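Local coordinates for peptidoglycan-recognition protein (Apis mellifera, PDB 5XZ3) that probably recognises bacterial peptidoglycan in honeybee innate immunity, using a domain of the N-acetylmuramoyl-L-alanine amidase family, at residues Glu158-Lys161 / Gln162-Trp166. Sequence-based numbering, arbitrary orientation.
Sequences ELYK and QIQNW
The amide of I163 donates to L159 O at 3.0 Å, with a 150° N-H...O angle, and this i to i+4 bond closes a turn of helix 157-163, the last helix of this mixed-sheet, amidase-like domain. The next bond along, from Q164 N to Y160 O, spans 3.1 Å, whereas the preceding one between Q162 N and E158 O is weak. Y160 O is also flanked by carbon: I163 CG1 lies 3.2 Å from it.

Among the side chains, Q164 meets the Y160 ring. Its CG sits above one face, toward the rim, and the extended chain carries CD to 3.6 Å from Y160 CE2. The amide plane is tilted 32° from the ring and lies beside the CD2-CE2 bond. The phenol reaches this position because its CG is anti to the backbone N (chi1 -172°), while OE1 of Q164 turns back beside CA of K161. Shortening Q164 to an alanine removes CG and the amide, and is likely to leave the CD2-CE2 side of the Y160 ring without its neighbour and open a gap there. K147 adds a cation-pi contact to the same ring.

The two branches of I163 go to different partners on the buried side: CG2 packs against CD1 of L159 at 3.8 Å, while its CD1 approaches CD1 of the Y160 ring obliquely. I36 of strand 31-38 lies against I163, which brings this turn down onto the sheet. On the more exposed side, K161 NZ forms a salt bridge with E158 one turn back, meeting OE1 on its syn side at 2.8 Å. The chain then turns through a type I beta turn, I163 to W166, and I163 CA lies 4.0 Å above one face of the W166 indole, offset toward its rim.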
ATOM      1  N   GLU A 158       1.432  -1.002  16.614  1.00 25.47           N
ATOM      2  CA  GLU A 158       0.215  -1.786  16.795  1.00 25.53           C
ATOM      3  C   GLU A 158      -0.116  -2.542  15.508  1.00 25.08           C
ATOM      4  O   GLU A 158      -0.344  -3.759  15.548  1.00 25.25           O
ATOM      5  CB  GLU A 158      -0.961  -0.929  17.299  1.00 27.02           C
ATOM      6  CG  GLU A 158      -0.822  -0.460  18.755  1.00 28.28           C
ATOM      7  CD  GLU A 158      -0.528  -1.631  19.705  1.00 29.49           C
ATOM      8  OE1 GLU A 158       0.504  -1.555  20.416  1.00 29.31           O
ATOM      9  OE2 GLU A 158      -1.290  -2.653  19.704  1.00 29.48           O
ATOM     10  N   LEU A 159      -0.094  -1.829  14.380  1.00 24.62           N
ATOM     11  CA  LEU A 159      -0.312  -2.459  13.064  1.00 24.13           C
ATOM     12  C   LEU A 159       0.767  -3.477  12.713  1.00 23.69           C
ATOM     13  O   LEU A 159       0.479  -4.523  12.120  1.00 23.62           O
ATOM     14  CB  LEU A 159      -0.431  -1.405  11.954  1.00 23.25           C
ATOM     15  CG  LEU A 159      -0.408  -1.887  10.487  1.00 24.07           C
ATOM     16  CD1 LEU A 159      -1.491  -2.945  10.240  1.00 23.41           C
ATOM     17  CD2 LEU A 159      -0.588  -0.703   9.552  1.00 23.59           C
ATOM     18  N   TYR A 160       2.011  -3.144  13.029  1.00 24.31           N
ATOM     19  CA  TYR A 160       3.115  -4.090  12.850  1.00 24.22           C
ATOM     20  C   TYR A 160       2.883  -5.447  13.500  1.00 24.40           C
ATOM     21  O   TYR A 160       3.072  -6.493  12.857  1.00 24.67           O
ATOM     22  CB  TYR A 160       4.424  -3.482  13.316  1.00 24.03           C
ATOM     23  CG  TYR A 160       5.621  -4.324  12.997  1.00 24.09           C
ATOM     24  CD1 TYR A 160       6.071  -4.450  11.678  1.00 24.02           C
ATOM     25  CD2 TYR A 160       6.307  -5.016  14.006  1.00 24.95           C
ATOM     26  CE1 TYR A 160       7.159  -5.243  11.368  1.00 24.31           C
ATOM     27  CE2 TYR A 160       7.422  -5.818  13.704  1.00 25.32           C
ATOM     28  CZ  TYR A 160       7.836  -5.910  12.380  1.00 24.99           C
ATOM     29  OH  TYR A 160       8.939  -6.654  12.064  1.00 25.06           O
ATOM     30  N   LYS A 161       2.470  -5.452  14.766  1.00 24.61           N
ATOM     31  CA  LYS A 161       2.159  -6.707  15.449  1.00 24.67           C
ATOM     32  C   LYS A 161       1.036  -7.464  14.749  1.00 24.37           C
ATOM     33  O   LYS A 161       1.043  -8.683  14.729  1.00 24.53           O
ATOM     34  CB  LYS A 161       1.804  -6.455  16.925  1.00 25.15           C
ATOM     35  CG  LYS A 161       3.027  -6.146  17.787  1.00 25.61           C
ATOM     36  CD  LYS A 161       2.632  -5.726  19.196  1.00 26.48           C
ATOM     37  CE  LYS A 161       1.855  -4.413  19.241  1.00 26.07           C
ATOM     38  NZ  LYS A 161       1.443  -4.151  20.658  1.00 27.22           N
ATOM     39  N   GLN A 162       0.104  -6.735  14.135  1.00 24.24           N
ATOM     40  CA  GLN A 162      -0.997  -7.364  13.398  1.00 25.19           C
ATOM     41  C   GLN A 162      -0.527  -8.052  12.137  1.00 24.41           C
ATOM     42  O   GLN A 162      -0.986  -9.158  11.843  1.00 24.75           O
ATOM     43  CB  GLN A 162      -2.059  -6.339  13.029  1.00 25.73           C
ATOM     44  CG  GLN A 162      -2.829  -5.855  14.231  1.00 27.66           C
ATOM     45  CD  GLN A 162      -3.904  -4.875  13.843  1.00 28.44           C
ATOM     46  OE1 GLN A 162      -5.079  -5.211  13.826  1.00 31.12           O
ATOM     47  NE2 GLN A 162      -3.508  -3.678  13.524  1.00 27.23           N
ATOM     48  N   ILE A 163       0.392  -7.420  11.399  1.00 24.10           N
ATOM     49  CA  ILE A 163       0.865  -8.018  10.128  1.00 24.61           C
ATOM     50  C   ILE A 163       1.776  -9.205  10.436  1.00 25.23           C
ATOM     51  O   ILE A 163       1.886 -10.129   9.628  1.00 25.19           O
ATOM     52  CB  ILE A 163       1.535  -7.003   9.149  1.00 24.54           C
ATOM     53  CG1 ILE A 163       2.914  -6.558   9.679  1.00 24.67           C
ATOM     54  CG2 ILE A 163       0.575  -5.836   8.840  1.00 24.57           C
ATOM     55  CD1 ILE A 163       3.804  -5.820   8.702  1.00 23.97           C
ATOM     56  N   GLN A 164       2.370  -9.220  11.639  1.00 24.99           N
ATOM     57  CA  GLN A 164       3.168 -10.385  12.060  1.00 25.54           C
ATOM     58  C   GLN A 164       2.367 -11.698  12.154  1.00 25.91           C
ATOM     59  O   GLN A 164       2.958 -12.784  12.162  1.00 25.65           O
ATOM     60  CB  GLN A 164       3.878 -10.123  13.390  1.00 25.85           C
ATOM     61  CG  GLN A 164       5.028  -9.146  13.260  1.00 26.27           C
ATOM     62  CD  GLN A 164       5.718  -8.915  14.576  1.00 26.78           C
ATOM     63  OE1 GLN A 164       5.266  -8.114  15.395  1.00 26.51           O
ATOM     64  NE2 GLN A 164       6.801  -9.639  14.802  1.00 27.05           N
ATOM     65  N   ASN A 165       1.043 -11.597  12.226  1.00 26.10           N
ATOM     66  CA  ASN A 165       0.176 -12.794  12.175  1.00 27.30           C
ATOM     67  C   ASN A 165       0.064 -13.394  10.774  1.00 27.74           C
ATOM     68  O   ASN A 165      -0.345 -14.552  10.611  1.00 28.25           O
ATOM     69  CB  ASN A 165      -1.215 -12.485  12.731  1.00 28.91           C
ATOM     70  CG  ASN A 165      -1.190 -12.114  14.213  1.00 29.95           C
ATOM     71  OD1 ASN A 165      -0.369 -12.619  14.982  1.00 30.14           O
ATOM     72  ND2 ASN A 165      -2.109 -11.232  14.617  1.00 30.08           N
ATOM     73  N   TRP A 166       0.440 -12.622   9.765  1.00 27.16           N
ATOM     74  CA  TRP A 166       0.307 -13.076   8.395  1.00 27.61           C
ATOM     75  C   TRP A 166       1.379 -14.086   8.052  1.00 28.13           C
ATOM     76  O   TRP A 166       2.552 -13.837   8.328  1.00 28.66           O
ATOM     77  CB  TRP A 166       0.424 -11.923   7.432  1.00 26.60           C
ATOM     78  CG  TRP A 166      -0.693 -10.947   7.422  1.00 26.55           C
ATOM     79  CD1 TRP A 166      -1.957 -11.088   7.950  1.00 27.32           C
ATOM     80  CD2 TRP A 166      -0.669  -9.687   6.764  1.00 25.76           C
ATOM     81  NE1 TRP A 166      -2.704  -9.946   7.683  1.00 26.45           N
ATOM     82  CE2 TRP A 166      -1.929  -9.078   6.960  1.00 25.78           C
ATOM     83  CE3 TRP A 166       0.321  -8.988   6.049  1.00 25.28           C
ATOM     84  CZ2 TRP A 166      -2.238  -7.805   6.446  1.00 25.49           C
ATOM     85  CZ3 TRP A 166       0.021  -7.718   5.562  1.00 25.12           C
ATOM     86  CH2 TRP A 166      -1.247  -7.140   5.757  1.00 24.97           C
TER